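Local coordinates for protein putative oxidoreductase with NAD(P)-binding Rossmann-fold domain (PDB 3UUW) that is a putative dehydrogenase of the GFO/IDH/MocA family, probably binding NAD(P) in a Rossmann-fold domain to oxidise or reduce a substrate not yet identified, at residues 165-176 against 295-304. Residues are numbered along the deposited sequence; the frame is centred on the assembly and turned at random. Where two conformers were deposited one is given.
Sequences IDDYIHVIDTAL and KAQRLLEKII
Asp173 OD1 takes a hydrogen bond of 2.7 Å from a water molecule whose oxygen in turn accepts from Ala296 N at 3.0 Å, so the carboxylate reaches the first turn of helix 295-305 through water; Asp173 OD1 also forms a salt bridge with Arg127. Ala296 CB lies close against the backbone of 165-176, 3.8 Å from Asp173 N. The axes of segments 165-176 and 295-304 approach to 8.8 Å at 118°, a closeness consistent with the small Ala296 side chain.

The rest is mostly apolar. Leu300 is a knob in a hole formed by Ile165, Tyr168, Ile169 and Ile172. With its CG anti to the carbonyl carbon (chi1 -68°), it sends CD1 against Ile169 CB (3.6 Å), while Leu300 CD2 meets the edge of the Tyr168 ring near its plane, 3.6 Å from Tyr168 CD2. That ring is anchored beyond the contact, its OH hydrogen-bonded to Thr214 and His203. At one end Ile165 CD1 slips past Leu300 CB and meets Ile304 CD1; at the other, Leu176 runs antiparallel to the extended Lys295, whose CE lies 4.0 Å from Leu176 CB while its ammonium pairs with Glu292. Val171 and Ala175 rest on strands 142-150 and 211-217, and Leu299 on strand 184-192, placing this helix pair, with its one knob-into-hole contact, against the mixed sheet of the C-terminal α/β domain characteristic of GFO/IDH/MocA-type oxidoreductases.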
ATOM      1  N   ILE A 165      16.477   8.809 -27.251  0.50 23.57           N
ATOM      2  CA  ILE A 165      17.898   8.675 -26.961  0.50 24.41           C
ATOM      3  C   ILE A 165      18.279   9.191 -25.576  0.50 24.96           C
ATOM      4  O   ILE A 165      19.202   8.677 -24.948  0.50 25.20           O
ATOM      5  CB  ILE A 165      18.741   9.428 -28.023  0.50 25.57           C
ATOM      6  CG1 ILE A 165      18.525   8.816 -29.407  0.50 26.43           C
ATOM      7  CG2 ILE A 165      20.206   9.349 -27.681  0.50 26.51           C
ATOM      8  CD1 ILE A 165      19.014   7.387 -29.506  0.50 25.98           C
ATOM      9  N   ASP A 166      17.534  10.185 -25.107  1.00 26.13           N
ATOM     10  CA  ASP A 166      17.800  10.879 -23.846  1.00 27.54           C
ATOM     11  C   ASP A 166      17.180  10.198 -22.633  1.00 27.08           C
ATOM     12  O   ASP A 166      17.773  10.197 -21.555  1.00 27.93           O
ATOM     13  CB  ASP A 166      17.251  12.307 -23.935  1.00 30.54           C
ATOM     14  CG  ASP A 166      17.673  13.177 -22.769  1.00 35.73           C
ATOM     15  OD1 ASP A 166      18.884  13.212 -22.445  1.00 39.49           O
ATOM     16  OD2 ASP A 166      16.789  13.856 -22.195  1.00 41.46           O
ATOM     17  N   ASP A 167      15.984   9.632 -22.800  1.00 25.69           N
ATOM     18  CA  ASP A 167      15.261   9.072 -21.665  1.00 25.25           C
ATOM     19  C   ASP A 167      14.813   7.627 -21.836  1.00 21.69           C
ATOM     20  O   ASP A 167      15.027   6.815 -20.943  1.00 22.55           O
ATOM     21  CB  ASP A 167      14.075   9.947 -21.314  1.00 25.74           C
ATOM     22  CG  ASP A 167      13.601   9.742 -19.874  1.00 30.53           C
ATOM     23  OD1 ASP A 167      14.234   8.965 -19.117  1.00 38.67           O
ATOM     24  OD2 ASP A 167      12.585  10.359 -19.496  1.00 38.67           O
ATOM     25  N   TYR A 168      14.213   7.280 -22.972  1.00 19.67           N
ATOM     26  CA  TYR A 168      13.801   5.892 -23.186  1.00 16.64           C
ATOM     27  C   TYR A 168      15.011   4.959 -23.164  1.00 17.65           C
ATOM     28  O   TYR A 168      14.873   3.769 -22.882  1.00 18.12           O
ATOM     29  CB  TYR A 168      13.076   5.739 -24.502  1.00 17.66           C
ATOM     30  CG  TYR A 168      12.351   4.431 -24.734  1.00 15.16           C
ATOM     31  CD1 TYR A 168      11.433   3.924 -23.805  1.00 17.13           C
ATOM     32  CD2 TYR A 168      12.498   3.757 -25.919  1.00 15.64           C
ATOM     33  CE1 TYR A 168      10.724   2.730 -24.056  1.00 15.57           C
ATOM     34  CE2 TYR A 168      11.800   2.547 -26.179  1.00 15.22           C
ATOM     35  CZ  TYR A 168      10.902   2.059 -25.254  1.00 16.28           C
ATOM     36  OH  TYR A 168      10.204   0.895 -25.542  1.00 16.74           O
ATOM     37  N   ILE A 169      16.188   5.517 -23.424  1.00 18.22           N
ATOM     38  CA  ILE A 169      17.425   4.742 -23.420  1.00 18.01           C
ATOM     39  C   ILE A 169      17.629   4.069 -22.064  1.00 17.55           C
ATOM     40  O   ILE A 169      18.199   2.973 -21.996  1.00 17.53           O
ATOM     41  CB  ILE A 169      18.656   5.615 -23.808  1.00 18.66           C
ATOM     42  CG1 ILE A 169      19.870   4.742 -24.156  1.00 18.37           C
ATOM     43  CG2 ILE A 169      19.000   6.611 -22.686  1.00 22.06           C
ATOM     44  CD1 ILE A 169      21.011   5.550 -24.765  1.00 20.09           C
ATOM     45  N   HIS A 170      17.189   4.715 -20.987  1.00 17.99           N
ATOM     46  CA  HIS A 170      17.300   4.102 -19.662  1.00 18.36           C
ATOM     47  C   HIS A 170      16.473   2.833 -19.536  1.00 17.66           C
ATOM     48  O   HIS A 170      16.919   1.863 -18.920  1.00 17.97           O
ATOM     49  CB  HIS A 170      16.882   5.058 -18.550  1.00 18.98           C
ATOM     50  CG  HIS A 170      17.891   6.113 -18.250  1.00 21.51           C
ATOM     51  ND1 HIS A 170      19.167   5.827 -17.811  1.00 26.09           N
ATOM     52  CD2 HIS A 170      17.794   7.463 -18.281  1.00 26.64           C
ATOM     53  CE1 HIS A 170      19.821   6.958 -17.607  1.00 30.79           C
ATOM     54  NE2 HIS A 170      19.006   7.966 -17.877  1.00 28.31           N
ATOM     55  N   VAL A 171      15.283   2.851 -20.120  1.00 16.26           N
ATOM     56  CA  VAL A 171      14.390   1.695 -20.113  1.00 16.14           C
ATOM     57  C   VAL A 171      15.004   0.538 -20.922  1.00 15.40           C
ATOM     58  O   VAL A 171      15.090  -0.618 -20.448  1.00 15.94           O
ATOM     59  CB  VAL A 171      12.980   2.099 -20.626  1.00 16.94           C
ATOM     60  CG1 VAL A 171      12.061   0.879 -20.703  1.00 17.85           C
ATOM     61  CG2 VAL A 171      12.358   3.161 -19.715  1.00 17.72           C
ATOM     62  N   ILE A 172      15.446   0.850 -22.136  1.00 15.27           N
ATOM     63  CA  ILE A 172      16.067  -0.139 -23.038  1.00 15.89           C
ATOM     64  C   ILE A 172      17.355  -0.673 -22.430  1.00 15.39           C
ATOM     65  O   ILE A 172      17.572  -1.875 -22.417  1.00 14.98           O
ATOM     66  CB  ILE A 172      16.313   0.452 -24.423  1.00 16.45           C
ATOM     67  CG1 ILE A 172      14.982   0.826 -25.079  1.00 16.91           C
ATOM     68  CG2 ILE A 172      17.109  -0.523 -25.347  1.00 17.41           C
ATOM     69  CD1 ILE A 172      13.936  -0.316 -25.128  1.00 16.54           C
ATOM     70  N   ASP A 173      18.212   0.199 -21.910  1.00 15.89           N
ATOM     71  CA  ASP A 173      19.450  -0.311 -21.327  1.00 15.48           C
ATOM     72  C   ASP A 173      19.188  -1.245 -20.141  1.00 15.35           C
ATOM     73  O   ASP A 173      19.839  -2.279 -19.996  1.00 15.72           O
ATOM     74  CB  ASP A 173      20.377   0.805 -20.856  1.00 15.43           C
ATOM     75  CG  ASP A 173      21.733   0.263 -20.437  1.00 18.26           C
ATOM     76  OD1 ASP A 173      22.528  -0.093 -21.343  1.00 19.36           O
ATOM     77  OD2 ASP A 173      21.979   0.155 -19.215  1.00 18.46           O
ATOM     78  N   THR A 174      18.251  -0.871 -19.281  1.00 15.57           N
ATOM     79  CA  THR A 174      17.930  -1.717 -18.124  1.00 15.21           C
ATOM     80  C   THR A 174      17.396  -3.076 -18.602  1.00 15.45           C
ATOM     81  O   THR A 174      17.756  -4.130 -18.064  1.00 15.87           O
ATOM     82  CB  THR A 174      16.964  -1.015 -17.189  1.00 16.10           C
ATOM     83  OG1 THR A 174      17.520   0.239 -16.782  1.00 15.51           O
ATOM     84  CG2 THR A 174      16.659  -1.889 -15.972  1.00 16.09           C
ATOM     85  N   ALA A 175      16.557  -3.047 -19.638  1.00 16.07           N
ATOM     86  CA  ALA A 175      16.023  -4.257 -20.244  1.00 16.33           C
ATOM     87  C   ALA A 175      17.139  -5.191 -20.726  1.00 17.60           C
ATOM     88  O   ALA A 175      17.111  -6.384 -20.442  1.00 18.70           O
ATOM     89  CB  ALA A 175      15.081  -3.908 -21.398  1.00 17.55           C
ATOM     90  N   LEU A 176      18.103  -4.644 -21.461  1.00 18.83           N
ATOM     91  CA  LEU A 176      19.150  -5.445 -22.047  1.00 19.15           C
ATOM     92  C   LEU A 176      20.068  -5.999 -20.947  1.00 19.34           C
ATOM     93  O   LEU A 176      20.548  -7.132 -21.048  1.00 20.70           O
ATOM     94  CB  LEU A 176      19.928  -4.647 -23.102  1.00 20.50           C
ATOM     95  CG  LEU A 176      19.132  -4.193 -24.347  1.00 22.73           C
ATOM     96  CD1 LEU A 176      20.041  -3.431 -25.270  1.00 23.02           C
ATOM     97  CD2 LEU A 176      18.500  -5.365 -25.064  1.00 22.62           C
ATOM     98  N   LYS A 295      25.005  -0.242 -26.880  1.00 18.13           N
ATOM     99  CA  LYS A 295      24.083  -1.248 -27.403  1.00 18.76           C
ATOM    100  C   LYS A 295      22.618  -0.817 -27.324  1.00 18.33           C
ATOM    101  O   LYS A 295      21.858  -1.094 -28.243  1.00 18.40           O
ATOM    102  CB  LYS A 295      24.305  -2.616 -26.782  1.00 22.20           C
ATOM    103  CG  LYS A 295      24.034  -2.790 -25.370  1.00 25.07           C
ATOM    104  CD  LYS A 295      24.151  -4.330 -25.120  1.00 30.20           C
ATOM    105  CE  LYS A 295      23.855  -4.734 -23.741  1.00 35.41           C
ATOM    106  NZ  LYS A 295      24.143  -6.203 -23.595  1.00 35.90           N
ATOM    107  N   ALA A 296      22.222  -0.158 -26.228  1.00 16.98           N
ATOM    108  CA  ALA A 296      20.861   0.361 -26.125  1.00 15.49           C
ATOM    109  C   ALA A 296      20.641   1.448 -27.201  1.00 16.99           C
ATOM    110  O   ALA A 296      19.600   1.487 -27.888  1.00 17.42           O
ATOM    111  CB  ALA A 296      20.593   0.924 -24.726  1.00 15.05           C
ATOM    112  N   GLN A 297      21.631   2.317 -27.375  1.00 16.19           N
ATOM    113  CA  GLN A 297      21.528   3.377 -28.372  1.00 16.70           C
ATOM    114  C   GLN A 297      21.407   2.829 -29.799  1.00 16.09           C
ATOM    115  O   GLN A 297      20.644   3.355 -30.606  1.00 18.31           O
ATOM    116  CB  GLN A 297      22.711   4.320 -28.271  1.00 16.56           C
ATOM    117  CG  GLN A 297      22.529   5.604 -29.065  1.00 17.43           C
ATOM    118  CD  GLN A 297      23.717   6.527 -28.915  1.00 17.98           C
ATOM    119  OE1 GLN A 297      24.688   6.196 -28.225  1.00 17.36           O
ATOM    120  NE2 GLN A 297      23.657   7.679 -29.582  1.00 17.98           N
ATOM    121  N   ARG A 298      22.136   1.756 -30.067  1.00 16.75           N
ATOM    122  CA  ARG A 298      22.098   1.090 -31.359  1.00 17.27           C
ATOM    123  C   ARG A 298      20.686   0.583 -31.630  1.00 18.38           C
ATOM    124  O   ARG A 298      20.164   0.755 -32.728  1.00 19.77           O
ATOM    125  CB  ARG A 298      23.117  -0.057 -31.388  1.00 16.84           C
ATOM    126  CG  ARG A 298      23.325  -0.657 -32.724  1.00 19.40           C
ATOM    127  CD  ARG A 298      24.207  -1.917 -32.629  1.00 23.39           C
ATOM    128  NE  ARG A 298      25.550  -1.625 -32.138  1.00 22.10           N
ATOM    129  CZ  ARG A 298      26.510  -1.017 -32.840  1.00 23.08           C
ATOM    130  NH1 ARG A 298      26.302  -0.619 -34.093  1.00 24.35           N
ATOM    131  NH2 ARG A 298      27.700  -0.816 -32.281  1.00 24.30           N
ATOM    132  N   LEU A 299      20.044   0.003 -30.621  1.00 18.33           N
ATOM    133  CA  LEU A 299      18.703  -0.495 -30.797  1.00 19.34           C
ATOM    134  C   LEU A 299      17.759   0.665 -31.064  1.00 18.55           C
ATOM    135  O   LEU A 299      16.895   0.588 -31.940  1.00 20.72           O
ATOM    136  CB  LEU A 299      18.272  -1.298 -29.568  1.00 19.92           C
ATOM    137  CG  LEU A 299      16.893  -1.943 -29.587  1.00 22.43           C
ATOM    138  CD1 LEU A 299      16.680  -2.687 -30.891  1.00 25.72           C
ATOM    139  CD2 LEU A 299      16.771  -2.879 -28.390  1.00 24.14           C
ATOM    140  N   LEU A 300      17.944   1.766 -30.343  1.00 18.40           N
ATOM    141  CA  LEU A 300      17.109   2.960 -30.553  1.00 18.62           C
ATOM    142  C   LEU A 300      17.283   3.602 -31.930  1.00 20.93           C
ATOM    143  O   LEU A 300      16.311   4.087 -32.512  1.00 21.30           O
ATOM    144  CB  LEU A 300      17.348   3.990 -29.452  1.00 19.07           C
ATOM    145  CG  LEU A 300      16.847   3.561 -28.069  1.00 22.12           C
ATOM    146  CD1 LEU A 300      17.265   4.555 -27.003  1.00 24.80           C
ATOM    147  CD2 LEU A 300      15.334   3.395 -28.094  1.00 24.17           C
ATOM    148  N   GLU A 301      18.504   3.596 -32.460  1.00 20.65           N
ATOM    149  CA  GLU A 301      18.742   4.117 -33.807  1.00 22.27           C
ATOM    150  C   GLU A 301      17.991   3.284 -34.842  1.00 23.82           C
ATOM    151  O   GLU A 301      17.433   3.816 -35.794  1.00 24.64           O
ATOM    152  CB  GLU A 301      20.251   4.188 -34.119  1.00 21.83           C
ATOM    153  CG  GLU A 301      20.947   5.350 -33.440  1.00 22.05           C
ATOM    154  CD  GLU A 301      22.345   5.679 -34.026  1.00 26.34           C
ATOM    155  OE1 GLU A 301      22.815   5.005 -34.973  1.00 27.33           O
ATOM    156  OE2 GLU A 301      22.959   6.645 -33.543  1.00 24.86           O
ATOM    157  N   LYS A 302      17.954   1.976 -34.638  1.00 24.33           N
ATOM    158  CA  LYS A 302      17.201   1.083 -35.520  1.00 26.70           C
ATOM    159  C   LYS A 302      15.701   1.431 -35.470  1.00 27.28           C
ATOM    160  O   LYS A 302      15.031   1.530 -36.503  1.00 28.76           O
ATOM    161  CB  LYS A 302      17.518  -0.347 -35.113  1.00 27.75           C
ATOM    162  CG  LYS A 302      16.942  -1.488 -35.942  1.00 34.21           C
ATOM    163  CD  LYS A 302      17.948  -2.662 -35.924  1.00 38.72           C
ATOM    164  CE  LYS A 302      17.298  -3.999 -35.699  1.00 41.72           C
ATOM    165  NZ  LYS A 302      17.019  -4.164 -34.238  1.00 43.48           N
ATOM    166  N   ILE A 303      15.188   1.667 -34.265  1.00 25.71           N
ATOM    167  CA  ILE A 303      13.805   2.065 -34.089  1.00 26.10           C
ATOM    168  C   ILE A 303      13.532   3.421 -34.764  1.00 26.30           C
ATOM    169  O   ILE A 303      12.556   3.578 -35.524  1.00 26.67           O
ATOM    170  CB  ILE A 303      13.475   2.143 -32.588  1.00 25.26           C
ATOM    171  CG1 ILE A 303      13.501   0.751 -31.971  1.00 24.41           C
ATOM    172  CG2 ILE A 303      12.141   2.789 -32.365  1.00 26.93           C
ATOM    173  CD1 ILE A 303      13.573   0.782 -30.463  1.00 23.56           C
ATOM    174  N   ILE A 304      14.387   4.400 -34.487  1.00 25.97           N
ATOM    175  CA  ILE A 304      14.258   5.728 -35.078  1.00 27.38           C
ATOM    176  C   ILE A 304      14.299   5.671 -36.623  1.00 28.92           C
ATOM    177  O   ILE A 304      13.484   6.313 -37.304  1.00 29.25           O
ATOM    178  CB  ILE A 304      15.343   6.679 -34.545  1.00 27.27           C
ATOM    179  CG1 ILE A 304      15.078   6.995 -33.063  1.00 25.93           C
ATOM    180  CG2 ILE A 304      15.371   7.977 -35.371  1.00 28.84           C
ATOM    181  CD1 ILE A 304      16.276   7.550 -32.310  1.00 27.27           C
TER
HETATM  182  O   HOH W   1      23.779   0.419 -23.710  1.00 18.82           O